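Local coordinates for protein fatty Acyl-Adenylate Ligase (Escherichia coli, PDB 3PBK) that belongs to the AMP-binding enzymes of the ANL clan, with a large N-terminal part followed by a small C-terminal domain, at residues Phe19-Asp24 with Ile195-Val200; Ile79-Ser84 with Leu103-Gly108; Arg257-Leu262 with Glu281-Arg286; Gln516-Leu521 with Ala533-Leu538. All coordinates share one frame; numbering follows the deposited sequence.

How the contacts relate
The chain opens contact 1 at residues 19-24 and closes it only at 195-200, bringing the first helix against the start of helix 197-211. Within that long loop lies contact 2, a much shorter closure between the ends of two adjacent strands of a four-stranded parallel sheet; the two contacts do not touch, their centres being about 24 Å apart. Contact 3 follows in series and joins helices 260-267 and 277-285, which flank strand 272-275 of the large mixed sheet. Contact 4 comes last, packing helix 511-529 on strand 533-538 in the small C-terminal domain, about 51 Å from contact 1 between centres. No two contacts cross along the chain.

Contact 1: residues Phe19-Asp24 with Ile195-Val200; sequences FPTLVD and ITHREV
An imidazole nitrogen, not a Ser, Thr or Asp oxygen, receives the first backbone N-H of helix 22-29. Leu22 N donates to His197 ND1 over 3.1 Å with an N-H...N angle of 163°, although the donor lies 27° out of the ring plane. ND1 accepting is consistent with a neutral ring protonated on NE2. Thr21 holds the N-cap position without a capping bond from its side chain; instead its CG2 rides over one face of the His197 ring, a CH-pi contact 4.1 Å from the centroid, while Leu22 CB sits at the ring edge. His197 can reach across because CG stands anti to its carbonyl carbon (chi1 -78°). The contact thus sets two helix starts together: helix 197-211 begins straight after strand 193-196, half of a hairpin with 177-181, and its N-terminus is closed by a capping box. There Glu199 N donates to Thr196 OG1 at 3.2 Å, and Thr196 N returns a bond to Glu199 OE1, also 3.2 Å; Glu199 OE2 is bonded to Ser422. One turn on, Val200 CG1 meets Leu22 CD1 at 3.8 Å, the two side chains crossing at about a right angle, and both also touch Leu237 of helix 229-241.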
loop_
_atom_site.group_PDB
_atom_site.type_symbol
_atom_site.label_atom_id
_atom_site.label_comp_id
_atom_site.label_asym_id
_atom_site.label_seq_id
_atom_site.Cartn_x
_atom_site.Cartn_y
_atom_site.Cartn_z
ATOM N N PHE A 19 14.404 15.183 -11.546
ATOM C CA PHE A 19 14.871 16.170 -10.575
ATOM C C PHE A 19 15.548 15.623 -9.327
ATOM O O PHE A 19 15.323 14.473 -8.929
ATOM C CB PHE A 19 13.710 17.072 -10.178
ATOM C CG PHE A 19 12.817 17.397 -11.315
ATOM C CD1 PHE A 19 13.052 18.514 -12.093
ATOM C CD2 PHE A 19 11.765 16.562 -11.635
ATOM C CE1 PHE A 19 12.242 18.811 -13.151
ATOM C CE2 PHE A 19 10.953 16.848 -12.689
ATOM C CZ PHE A 19 11.193 17.977 -13.454
ATOM N N PRO A 20 16.381 16.469 -8.706
ATOM C CA PRO A 20 17.104 16.213 -7.457
ATOM C C PRO A 20 16.173 16.190 -6.251
ATOM O O PRO A 20 16.368 15.401 -5.327
ATOM C CB PRO A 20 18.037 17.425 -7.337
ATOM C CG PRO A 20 18.031 18.076 -8.692
ATOM C CD PRO A 20 16.706 17.791 -9.268
ATOM N N THR A 21 15.165 17.050 -6.277
ATOM C CA THR A 21 14.392 17.368 -5.091
ATOM C C THR A 21 12.939 17.532 -5.452
ATOM O O THR A 21 12.634 18.015 -6.534
ATOM C CB THR A 21 14.889 18.688 -4.506
ATOM O OG1 THR A 21 15.941 18.426 -3.565
ATOM C CG2 THR A 21 13.763 19.442 -3.827
ATOM N N LEU A 22 12.038 17.137 -4.553
ATOM C CA LEU A 22 10.591 17.236 -4.809
ATOM C C LEU A 22 10.160 18.658 -5.132
ATOM O O LEU A 22 9.241 18.878 -5.914
ATOM C CB LEU A 22 9.780 16.713 -3.617
ATOM C CG LEU A 22 9.519 15.208 -3.540
ATOM C CD1 LEU A 22 9.116 14.804 -2.134
ATOM C CD2 LEU A 22 8.465 14.809 -4.531
ATOM N N VAL A 23 10.823 19.623 -4.512
ATOM C CA VAL A 23 10.546 21.021 -4.786
ATOM C C VAL A 23 10.977 21.367 -6.213
ATOM O O VAL A 23 10.232 22.008 -6.957
ATOM C CB VAL A 23 11.223 21.936 -3.760
ATOM C CG1 VAL A 23 11.277 23.372 -4.280
ATOM C CG2 VAL A 23 10.489 21.849 -2.428
ATOM N N ASP A 24 12.167 20.931 -6.608
ATOM C CA ASP A 24 12.545 21.022 -8.010
ATOM C C ASP A 24 11.456 20.411 -8.876
ATOM O O ASP A 24 10.954 21.040 -9.795
ATOM C CB ASP A 24 13.857 20.292 -8.257
ATOM C CG ASP A 24 15.039 21.014 -7.660
ATOM O OD1 ASP A 24 15.070 22.260 -7.753
ATOM O OD2 ASP A 24 15.937 20.342 -7.101
ATOM N N ILE A 195 12.445 8.887 4.346
ATOM C CA ILE A 195 12.601 9.008 2.912
ATOM C C ILE A 195 13.249 10.355 2.604
ATOM O O ILE A 195 12.663 11.398 2.883
ATOM C CB ILE A 195 11.230 8.833 2.184
ATOM C CG1 ILE A 195 10.698 7.413 2.380
ATOM C CG2 ILE A 195 11.351 9.115 0.704
ATOM C CD1 ILE A 195 11.660 6.319 1.935
ATOM N N THR A 196 14.467 10.341 2.064
ATOM C CA THR A 196 15.127 11.587 1.665
ATOM C C THR A 196 14.631 12.035 0.301
ATOM O O THR A 196 13.993 11.273 -0.417
ATOM C CB THR A 196 16.678 11.472 1.643
ATOM O OG1 THR A 196 17.122 10.722 0.498
ATOM C CG2 THR A 196 17.187 10.823 2.920
ATOM N N HIS A 197 14.908 13.275 -0.067
ATOM C CA HIS A 197 14.548 13.710 -1.407
ATOM C C HIS A 197 15.174 12.807 -2.462
ATOM O O HIS A 197 14.518 12.432 -3.427
ATOM C CB HIS A 197 14.965 15.151 -1.646
ATOM C CG HIS A 197 14.046 16.147 -1.026
ATOM N ND1 HIS A 197 12.873 16.545 -1.625
ATOM C CD2 HIS A 197 14.125 16.829 0.143
ATOM C CE1 HIS A 197 12.267 17.429 -0.854
ATOM N NE2 HIS A 197 13.006 17.621 0.225
ATOM N N ARG A 198 16.440 12.450 -2.271
ATOM C CA ARG A 198 17.151 11.645 -3.260
ATOM C C ARG A 198 16.477 10.302 -3.473
ATOM O O ARG A 198 16.340 9.838 -4.606
ATOM C CB ARG A 198 18.604 11.410 -2.864
ATOM C CG ARG A 198 19.371 10.648 -3.931
ATOM C CD ARG A 198 20.652 10.077 -3.393
ATOM N NE ARG A 198 20.500 8.690 -2.959
ATOM C CZ ARG A 198 20.498 8.286 -1.688
ATOM N NH1 ARG A 198 20.626 9.161 -0.682
ATOM N NH2 ARG A 198 20.362 6.991 -1.420
ATOM N N GLU A 199 16.062 9.688 -2.373
ATOM C CA GLU A 199 15.440 8.379 -2.418
ATOM C C GLU A 199 14.073 8.422 -3.093
ATOM O O GLU A 199 13.806 7.648 -4.014
ATOM C CB GLU A 199 15.363 7.801 -1.008
ATOM C CG GLU A 199 16.749 7.493 -0.448
ATOM C CD GLU A 199 16.822 7.498 1.074
ATOM O OE1 GLU A 199 15.760 7.470 1.739
ATOM O OE2 GLU A 199 17.954 7.530 1.605
ATOM N N VAL A 200 13.203 9.325 -2.662
ATOM C CA VAL A 200 11.878 9.381 -3.268
ATOM C C VAL A 200 11.992 9.751 -4.750
ATOM O O VAL A 200 11.155 9.358 -5.562
ATOM C CB VAL A 200 10.919 10.348 -2.529
ATOM C CG1 VAL A 200 11.193 11.775 -2.936
ATOM C CG2 VAL A 200 9.467 9.995 -2.821
#

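Contact 2: residues Ile79-Ser84 with Leu103-Gly108; sequences IAETSS and LAIPMG
Neither segment offers an aromatic ring or guanidinium to the other, so the flat groups are peptides and the Glu81 carboxylate, whose OE2 is bonded by Trp137 NE1. The Leu103 carbonyl is met almost end-on: Ala80 N approaches Leu103 O to 2.9 Å, with a C=O...N angle of 162° and an N-H...O angle of 167°. This bond is made where the parallel neighbours 75-79 and 99-103, joined by a beta-alpha-beta crossover through helix 84-95, end side by side. Ile79 and Leu103 form the parallel bridge, their CA atoms 5.1 Å apart, and their side chains leave the sheet on the same face, which helix 112-126 covers through Trp115, Leu119 and Leu122. Past the bridge, Glu81 N bonds back to Ile79 O at 2.8 Å, an inverse gamma turn centred on Ala80, and the strand pairing goes no further. On the second segment, Ile105 supplies a further apolar contact. Its CG1 takes the crowded place between backbone N and carbonyl carbon (chi1 61°), which leaves CG2 to do the touching. The Ile105 side chain crosses those of Ile79 and Glu81 at about a right angle, its CG2 lying 3.9 Å from Ile79 CG2 and 4.0 Å from Glu81 CG.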
loop_
_atom_site.group_PDB
_atom_site.type_symbol
_atom_site.label_atom_id
_atom_site.label_comp_id
_atom_site.label_asym_id
_atom_site.label_seq_id
_atom_site.Cartn_x
_atom_site.Cartn_y
_atom_site.Cartn_z
ATOM N N ILE A 79 -2.932 15.073 8.763
ATOM C CA ILE A 79 -4.059 14.144 8.667
ATOM C C ILE A 79 -4.399 13.942 7.197
ATOM O O ILE A 79 -5.010 14.806 6.553
ATOM C CB ILE A 79 -5.289 14.632 9.447
ATOM C CG1 ILE A 79 -5.039 14.494 10.949
ATOM C CG2 ILE A 79 -6.512 13.815 9.067
ATOM C CD1 ILE A 79 -4.970 13.046 11.427
ATOM N N ALA A 80 -3.983 12.794 6.675
ATOM C CA ALA A 80 -3.926 12.591 5.238
ATOM C C ALA A 80 -5.271 12.259 4.603
ATOM O O ALA A 80 -5.546 11.112 4.259
ATOM C CB ALA A 80 -2.897 11.529 4.898
ATOM N N GLU A 81 -6.111 13.271 4.439
ATOM C CA GLU A 81 -7.327 13.109 3.656
ATOM C C GLU A 81 -7.007 13.281 2.175
ATOM O O GLU A 81 -5.982 13.872 1.811
ATOM C CB GLU A 81 -8.388 14.131 4.082
ATOM C CG GLU A 81 -9.096 13.810 5.392
ATOM C CD GLU A 81 -9.921 14.972 5.881
ATOM O OE1 GLU A 81 -9.510 16.125 5.617
ATOM O OE2 GLU A 81 -10.973 14.735 6.517
ATOM N N THR A 82 -7.885 12.759 1.326
ATOM C CA THR A 82 -7.774 12.992 -0.108
ATOM C C THR A 82 -8.360 14.369 -0.460
ATOM O O THR A 82 -9.503 14.477 -0.904
ATOM C CB THR A 82 -8.449 11.868 -0.914
ATOM O OG1 THR A 82 -7.870 10.615 -0.538
ATOM C CG2 THR A 82 -8.235 12.083 -2.393
ATOM N N SER A 83 -7.564 15.417 -0.259
ATOM C CA SER A 83 -8.070 16.777 -0.362
ATOM C C SER A 83 -7.029 17.781 -0.811
ATOM O O SER A 83 -5.876 17.724 -0.386
ATOM C CB SER A 83 -8.622 17.228 0.992
ATOM O OG SER A 83 -7.592 17.328 1.959
ATOM N N SER A 84 -7.460 18.722 -1.648
ATOM C CA SER A 84 -6.649 19.876 -2.024
ATOM C C SER A 84 -5.933 20.484 -0.805
ATOM O O SER A 84 -4.816 20.973 -0.913
ATOM C CB SER A 84 -7.539 20.925 -2.703
ATOM O OG SER A 84 -6.796 22.006 -3.251
ATOM N N LEU A 103 -0.512 10.859 8.354
ATOM C CA LEU A 103 -1.193 9.958 9.281
ATOM C C LEU A 103 -2.579 9.605 8.760
ATOM O O LEU A 103 -3.214 10.417 8.084
ATOM C CB LEU A 103 -1.330 10.632 10.643
ATOM C CG LEU A 103 -0.022 11.065 11.302
ATOM C CD1 LEU A 103 -0.261 11.646 12.676
ATOM C CD2 LEU A 103 0.909 9.874 11.391
ATOM N N ALA A 104 -3.058 8.406 9.083
ATOM C CA ALA A 104 -4.378 7.969 8.628
ATOM C C ALA A 104 -5.484 8.467 9.545
ATOM O O ALA A 104 -5.307 8.519 10.758
ATOM C CB ALA A 104 -4.433 6.457 8.521
ATOM N N ILE A 105 -6.623 8.835 8.965
ATOM C CA ILE A 105 -7.808 9.186 9.750
ATOM C C ILE A 105 -8.235 8.004 10.627
ATOM O O ILE A 105 -7.645 6.925 10.554
ATOM C CB ILE A 105 -8.977 9.548 8.836
ATOM C CG1 ILE A 105 -9.331 8.349 7.957
ATOM C CG2 ILE A 105 -8.639 10.752 7.989
ATOM C CD1 ILE A 105 -10.168 8.697 6.753
ATOM N N PRO A 106 -9.251 8.202 11.483
ATOM C CA PRO A 106 -9.770 7.052 12.240
ATOM C C PRO A 106 -10.488 6.028 11.350
ATOM O O PRO A 106 -11.247 6.418 10.455
ATOM C CB PRO A 106 -10.754 7.700 13.220
ATOM C CG PRO A 106 -10.249 9.100 13.380
ATOM C CD PRO A 106 -9.705 9.489 12.039
HETATM N N MSE A 107 -10.251 4.737 11.595
HETATM C CA MSE A 107 -10.907 3.662 10.839
HETATM C C MSE A 107 -12.432 3.714 10.956
HETATM O O MSE A 107 -13.154 2.891 10.378
HETATM C CB MSE A 107 -10.393 2.285 11.281
HETATM C CG MSE A 107 -9.251 1.737 10.427
HETATM SE SE MSE A 107 -9.318 2.388 8.573
HETATM C CE MSE A 107 -9.057 0.675 7.642
ATOM N N GLY A 108 -12.906 4.690 11.718
ATOM C CA GLY A 108 -14.321 4.930 11.873
ATOM C C GLY A 108 -14.618 5.678 13.153
ATOM O O GLY A 108 -14.066 6.752 13.421
#

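Contact 3: residues Arg257-Leu262 with Glu281-Arg286; sequences RPLQWL and ELCQRR
This is an apolar contact between the turn leading into helix 260-267, with that helix's first residues, and the C-terminal end of helix 277-285; strand 272-275 of the large mixed sheet links the two in helix-strand-helix order. The two segments bury 320 Å² between them, both sides summed, and no hydrogen bond spans them. Cys283 lies at the middle of the contact, with the largest share of that area, 95 Å². Its SG, placed anti to the carbonyl carbon (chi1 -82°), lies 3.7 Å from Trp261 CE3 and also meets Pro258 CB and Leu262 CG. Toward the indole this is a sulfur-aromatic contact of oblique approach, with SG 5.0 Å from the six-membered-ring centroid and 73° off the normal. Leu262 CD2 lies over one face of the indole, NE1 is hydrogen-bonded to Ser273 OG, and Trp223, Tyr280 and Trp300 pair with it edge-to-face. Pro258 stands in a type I turn from Arg257 to Gln260, closed by Gln260 N to Arg257 O at 2.9 Å. The turn presents the proline ring to the second helix, where Leu282 CD1 meets Pro258 CG, the side chains crossing at about a right angle. Leu259 reaches with CD2 to the backbone of Cys283, whose O already accepts from Arg286 N at 3.0 Å. The Arg286 chain bends at chi3 (64°), and Pro258 CD lies over one face of the guanidinium, 4.1 Å from Arg286 NH1.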
loop_
_atom_site.group_PDB
_atom_site.type_symbol
_atom_site.label_atom_id
_atom_site.label_comp_id
_atom_site.label_asym_id
_atom_site.label_seq_id
_atom_site.Cartn_x
_atom_site.Cartn_y
_atom_site.Cartn_z
ATOM N N ARG A 257 -19.218 2.417 -3.424
ATOM C CA ARG A 257 -19.573 2.171 -4.817
ATOM C C ARG A 257 -18.340 1.898 -5.696
ATOM O O ARG A 257 -17.902 2.768 -6.466
ATOM C CB ARG A 257 -20.381 3.333 -5.390
ATOM C CG ARG A 257 -21.557 3.788 -4.538
ATOM C CD ARG A 257 -22.287 4.942 -5.241
ATOM N NE ARG A 257 -22.959 5.862 -4.322
ATOM C CZ ARG A 257 -23.793 6.825 -4.712
ATOM N NH1 ARG A 257 -24.056 6.986 -6.009
ATOM N NH2 ARG A 257 -24.365 7.623 -3.810
ATOM N N PRO A 258 -17.783 0.678 -5.591
ATOM C CA PRO A 258 -16.613 0.280 -6.373
ATOM C C PRO A 258 -16.670 0.801 -7.802
ATOM O O PRO A 258 -15.746 1.461 -8.241
ATOM C CB PRO A 258 -16.703 -1.246 -6.370
ATOM C CG PRO A 258 -17.357 -1.570 -5.089
ATOM C CD PRO A 258 -18.280 -0.424 -4.751
ATOM N N LEU A 259 -17.749 0.524 -8.514
ATOM C CA LEU A 259 -17.808 0.828 -9.937
ATOM C C LEU A 259 -17.590 2.303 -10.278
ATOM O O LEU A 259 -17.305 2.662 -11.429
ATOM C CB LEU A 259 -19.120 0.321 -10.530
ATOM C CG LEU A 259 -19.087 -1.141 -10.986
ATOM C CD1 LEU A 259 -18.328 -1.260 -12.306
ATOM C CD2 LEU A 259 -18.506 -2.085 -9.917
ATOM N N GLN A 260 -17.704 3.166 -9.284
ATOM C CA GLN A 260 -17.454 4.573 -9.540
ATOM C C GLN A 260 -15.997 4.817 -9.967
ATOM O O GLN A 260 -15.675 5.833 -10.582
ATOM C CB GLN A 260 -17.879 5.418 -8.339
ATOM C CG GLN A 260 -19.398 5.552 -8.234
ATOM C CD GLN A 260 -20.018 6.163 -9.494
ATOM O OE1 GLN A 260 -20.059 7.387 -9.648
ATOM N NE2 GLN A 260 -20.509 5.311 -10.392
ATOM N N TRP A 261 -15.133 3.858 -9.660
ATOM C CA TRP A 261 -13.728 3.894 -10.053
ATOM C C TRP A 261 -13.615 3.710 -11.555
ATOM O O TRP A 261 -12.965 4.489 -12.238
ATOM C CB TRP A 261 -12.957 2.795 -9.308
ATOM C CG TRP A 261 -11.567 2.547 -9.769
ATOM C CD1 TRP A 261 -10.702 3.458 -10.261
ATOM C CD2 TRP A 261 -10.866 1.296 -9.747
ATOM N NE1 TRP A 261 -9.509 2.859 -10.569
ATOM C CE2 TRP A 261 -9.585 1.533 -10.259
ATOM C CE3 TRP A 261 -11.204 0.001 -9.357
ATOM C CZ2 TRP A 261 -8.635 0.517 -10.385
ATOM C CZ3 TRP A 261 -10.257 -1.005 -9.483
ATOM C CH2 TRP A 261 -8.991 -0.741 -9.990
ATOM N N LEU A 262 -14.269 2.682 -12.075
ATOM C CA LEU A 262 -14.223 2.430 -13.504
ATOM C C LEU A 262 -14.977 3.536 -14.227
ATOM O O LEU A 262 -14.603 3.925 -15.338
ATOM C CB LEU A 262 -14.823 1.063 -13.840
ATOM C CG LEU A 262 -14.323 -0.140 -13.040
ATOM C CD1 LEU A 262 -14.846 -1.423 -13.648
ATOM C CD2 LEU A 262 -12.810 -0.155 -12.982
ATOM N N GLU A 281 -11.318 -7.189 -7.357
ATOM C CA GLU A 281 -12.310 -8.193 -7.020
ATOM C C GLU A 281 -13.623 -7.551 -6.586
ATOM O O GLU A 281 -14.689 -7.946 -7.048
ATOM C CB GLU A 281 -11.771 -9.116 -5.935
ATOM C CG GLU A 281 -12.610 -10.343 -5.702
ATOM C CD GLU A 281 -13.645 -10.119 -4.628
ATOM O OE1 GLU A 281 -13.582 -9.058 -3.957
ATOM O OE2 GLU A 281 -14.515 -11.003 -4.454
ATOM N N LEU A 282 -13.538 -6.557 -5.706
ATOM C CA LEU A 282 -14.708 -5.809 -5.270
ATOM C C LEU A 282 -15.564 -5.452 -6.475
ATOM O O LEU A 282 -16.758 -5.718 -6.492
ATOM C CB LEU A 282 -14.281 -4.527 -4.558
ATOM C CG LEU A 282 -14.851 -4.158 -3.181
ATOM C CD1 LEU A 282 -15.020 -2.659 -3.104
ATOM C CD2 LEU A 282 -16.170 -4.822 -2.897
ATOM N N CYS A 283 -14.946 -4.858 -7.490
ATOM C CA CYS A 283 -15.653 -4.437 -8.704
ATOM C C CYS A 283 -16.464 -5.525 -9.397
ATOM O O CYS A 283 -17.675 -5.398 -9.576
ATOM C CB CYS A 283 -14.674 -3.849 -9.714
ATOM S SG CYS A 283 -14.276 -2.135 -9.403
ATOM N N GLN A 284 -15.780 -6.579 -9.816
ATOM C CA GLN A 284 -16.425 -7.655 -10.556
ATOM C C GLN A 284 -17.479 -8.359 -9.698
ATOM O O GLN A 284 -18.464 -8.883 -10.205
ATOM C CB GLN A 284 -15.364 -8.620 -11.113
ATOM C CG GLN A 284 -15.865 -9.998 -11.493
ATOM C CD GLN A 284 -15.692 -10.989 -10.363
ATOM O OE1 GLN A 284 -14.793 -10.846 -9.526
ATOM N NE2 GLN A 284 -16.549 -12.000 -10.328
ATOM N N ARG A 285 -17.280 -8.333 -8.389
ATOM C CA ARG A 285 -18.239 -8.898 -7.440
ATOM C C ARG A 285 -19.537 -8.083 -7.366
ATOM O O ARG A 285 -20.619 -8.633 -7.182
ATOM C CB ARG A 285 -17.605 -8.970 -6.045
ATOM C CG ARG A 285 -18.191 -10.001 -5.092
ATOM C CD ARG A 285 -17.314 -10.132 -3.846
ATOM N NE ARG A 285 -17.625 -9.128 -2.832
ATOM C CZ ARG A 285 -16.744 -8.636 -1.963
ATOM N NH1 ARG A 285 -15.480 -9.039 -1.999
ATOM N NH2 ARG A 285 -17.126 -7.730 -1.063
ATOM N N ARG A 286 -19.429 -6.772 -7.515
ATOM C CA ARG A 286 -20.577 -5.921 -7.277
ATOM C C ARG A 286 -21.006 -5.126 -8.498
ATOM O O ARG A 286 -21.650 -4.085 -8.374
ATOM C CB ARG A 286 -20.305 -5.002 -6.091
ATOM C CG ARG A 286 -20.093 -5.776 -4.801
ATOM C CD ARG A 286 -19.779 -4.865 -3.638
ATOM N NE ARG A 286 -20.881 -3.966 -3.319
ATOM C CZ ARG A 286 -20.797 -2.999 -2.413
ATOM N NH1 ARG A 286 -19.665 -2.816 -1.741
ATOM N NH2 ARG A 286 -21.838 -2.211 -2.178
#

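Contact 4: residues Gln516-Leu521 with Ala533-Leu538; sequences QLIHAL and AAIDLL
The backbone of Asp536 is the best-held polar group, gripped by two hydrogen bonds, one with Leu502 and one with Ile504 of strand 500-505, which fix strand 533-538 in its sheet. In the helix, Leu521 N to Leu517 O at 2.9 Å is an ordinary i to i+4 link. Between helix and strand there is no hydrogen bond, so hydrocarbon carries the contact. Ile535 on the strand and Ile518 on the helix carry most of it. Ile518 CG1 stands anti to the carbonyl carbon (chi1 -74°) and CD1 continues outward in an extended chain (chi2 167°), so this branch runs onto Leu537, with CG1 3.6 Å from Leu537 CD2. The other branch, Ile518 CG2, lies 3.9 Å from Ile535 CB as the two isoleucines slide past each other in opposite directions. The elements belong to a beta-alpha-beta unit of the small C-terminal domain: strand 500-505, helix 511-529, then 533-538 as an edge strand parallel to the first. The local axes of helix and strand pass 8.6 Å apart at 156°, close to antiparallel, consistent with the helix running back between two parallel strands. Ile535 and Leu537 share the face turned to the helix, whereas Ala534 and Asp536 point away. Leu521 CB closes on Ile535 CD1 at 3.9 Å.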
loop_
_atom_site.group_PDB
_atom_site.type_symbol
_atom_site.label_atom_id
_atom_site.label_comp_id
_atom_site.label_asym_id
_atom_site.label_seq_id
_atom_site.Cartn_x
_atom_site.Cartn_y
_atom_site.Cartn_z
ATOM N N GLN A 516 -22.824 -26.383 9.873
ATOM C CA GLN A 516 -22.677 -27.081 8.609
ATOM C C GLN A 516 -21.378 -26.703 7.898
ATOM O O GLN A 516 -20.610 -27.572 7.473
ATOM C CB GLN A 516 -23.891 -26.779 7.731
ATOM C CG GLN A 516 -23.635 -26.814 6.232
ATOM C CD GLN A 516 -24.907 -26.569 5.439
ATOM O OE1 GLN A 516 -24.866 -26.118 4.286
ATOM N NE2 GLN A 516 -26.053 -26.855 6.065
ATOM N N LEU A 517 -21.134 -25.402 7.784
ATOM C CA LEU A 517 -19.946 -24.896 7.105
ATOM C C LEU A 517 -18.652 -25.143 7.883
ATOM O O LEU A 517 -17.610 -25.379 7.279
ATOM C CB LEU A 517 -20.115 -23.410 6.781
ATOM C CG LEU A 517 -18.898 -22.585 6.370
ATOM C CD1 LEU A 517 -19.337 -21.423 5.527
ATOM C CD2 LEU A 517 -18.159 -22.079 7.577
ATOM N N ILE A 518 -18.713 -25.074 9.213
ATOM C CA ILE A 518 -17.554 -25.390 10.052
ATOM C C ILE A 518 -17.102 -26.822 9.839
ATOM O O ILE A 518 -15.922 -27.089 9.666
ATOM C CB ILE A 518 -17.861 -25.248 11.549
ATOM C CG1 ILE A 518 -17.946 -23.781 11.958
ATOM C CG2 ILE A 518 -16.799 -25.954 12.374
ATOM C CD1 ILE A 518 -18.554 -23.579 13.337
ATOM N N HIS A 519 -18.053 -27.748 9.874
ATOM C CA HIS A 519 -17.742 -29.161 9.710
ATOM C C HIS A 519 -17.239 -29.479 8.291
ATOM O O HIS A 519 -16.307 -30.273 8.112
ATOM C CB HIS A 519 -18.956 -30.020 10.062
ATOM C CG HIS A 519 -18.920 -31.387 9.444
ATOM N ND1 HIS A 519 -18.412 -32.489 10.101
ATOM C CD2 HIS A 519 -19.315 -31.824 8.222
ATOM C CE1 HIS A 519 -18.504 -33.549 9.313
ATOM N NE2 HIS A 519 -19.047 -33.173 8.168
ATOM N N ALA A 520 -17.860 -28.855 7.295
ATOM C CA ALA A 520 -17.490 -29.044 5.898
ATOM C C ALA A 520 -16.083 -28.503 5.598
ATOM O O ALA A 520 -15.294 -29.118 4.870
ATOM C CB ALA A 520 -18.516 -28.368 5.014
ATOM N N LEU A 521 -15.788 -27.340 6.168
ATOM C CA LEU A 521 -14.504 -26.671 6.005
ATOM C C LEU A 521 -13.378 -27.458 6.670
ATOM O O LEU A 521 -12.312 -27.624 6.095
ATOM C CB LEU A 521 -14.583 -25.281 6.630
ATOM C CG LEU A 521 -14.038 -24.118 5.824
ATOM C CD1 LEU A 521 -14.451 -24.287 4.383
ATOM C CD2 LEU A 521 -14.575 -22.822 6.383
ATOM N N ALA A 533 -7.648 -28.096 10.941
ATOM C CA ALA A 533 -7.749 -26.689 11.318
ATOM C C ALA A 533 -8.966 -26.419 12.186
ATOM O O ALA A 533 -10.019 -27.045 12.020
ATOM C CB ALA A 533 -7.784 -25.807 10.089
ATOM N N ALA A 534 -8.810 -25.478 13.113
ATOM C CA ALA A 534 -9.886 -25.095 14.015
ATOM C C ALA A 534 -10.601 -23.877 13.460
ATOM O O ALA A 534 -10.060 -22.778 13.495
ATOM C CB ALA A 534 -9.331 -24.802 15.385
ATOM N N ILE A 535 -11.806 -24.087 12.938
ATOM C CA ILE A 535 -12.610 -23.016 12.356
ATOM C C ILE A 535 -13.153 -22.081 13.445
ATOM O O ILE A 535 -13.840 -22.522 14.359
ATOM C CB ILE A 535 -13.808 -23.598 11.558
ATOM C CG1 ILE A 535 -13.395 -24.854 10.779
ATOM C CG2 ILE A 535 -14.427 -22.545 10.648
ATOM C CD1 ILE A 535 -12.348 -24.627 9.729
ATOM N N ASP A 536 -12.844 -20.791 13.346
ATOM C CA ASP A 536 -13.322 -19.798 14.304
ATOM C C ASP A 536 -14.250 -18.823 13.619
ATOM O O ASP A 536 -13.783 -17.924 12.929
ATOM C CB ASP A 536 -12.145 -19.007 14.874
ATOM C CG ASP A 536 -12.008 -19.148 16.378
ATOM O OD1 ASP A 536 -12.659 -20.056 16.948
ATOM O OD2 ASP A 536 -11.253 -18.339 16.984
ATOM N N LEU A 537 -15.558 -18.984 13.796
ATOM C CA LEU A 537 -16.508 -18.035 13.206
ATOM C C LEU A 537 -16.660 -16.787 14.076
ATOM O O LEU A 537 -17.087 -16.874 15.226
ATOM C CB LEU A 537 -17.862 -18.706 12.944
ATOM C CG LEU A 537 -18.047 -19.313 11.543
ATOM C CD1 LEU A 537 -16.746 -19.853 10.992
ATOM C CD2 LEU A 537 -19.117 -20.392 11.504
ATOM N N LEU A 538 -16.292 -15.630 13.531
ATOM C CA LEU A 538 -16.354 -14.374 14.274
ATOM C C LEU A 538 -17.431 -13.456 13.724
ATOM O O LEU A 538 -18.000 -13.710 12.661
ATOM C CB LEU A 538 -15.020 -13.638 14.216
ATOM C CG LEU A 538 -13.744 -14.407 14.543
ATOM C CD1 LEU A 538 -12.577 -13.437 14.688
ATOM C CD2 LEU A 538 -13.934 -15.236 15.795
#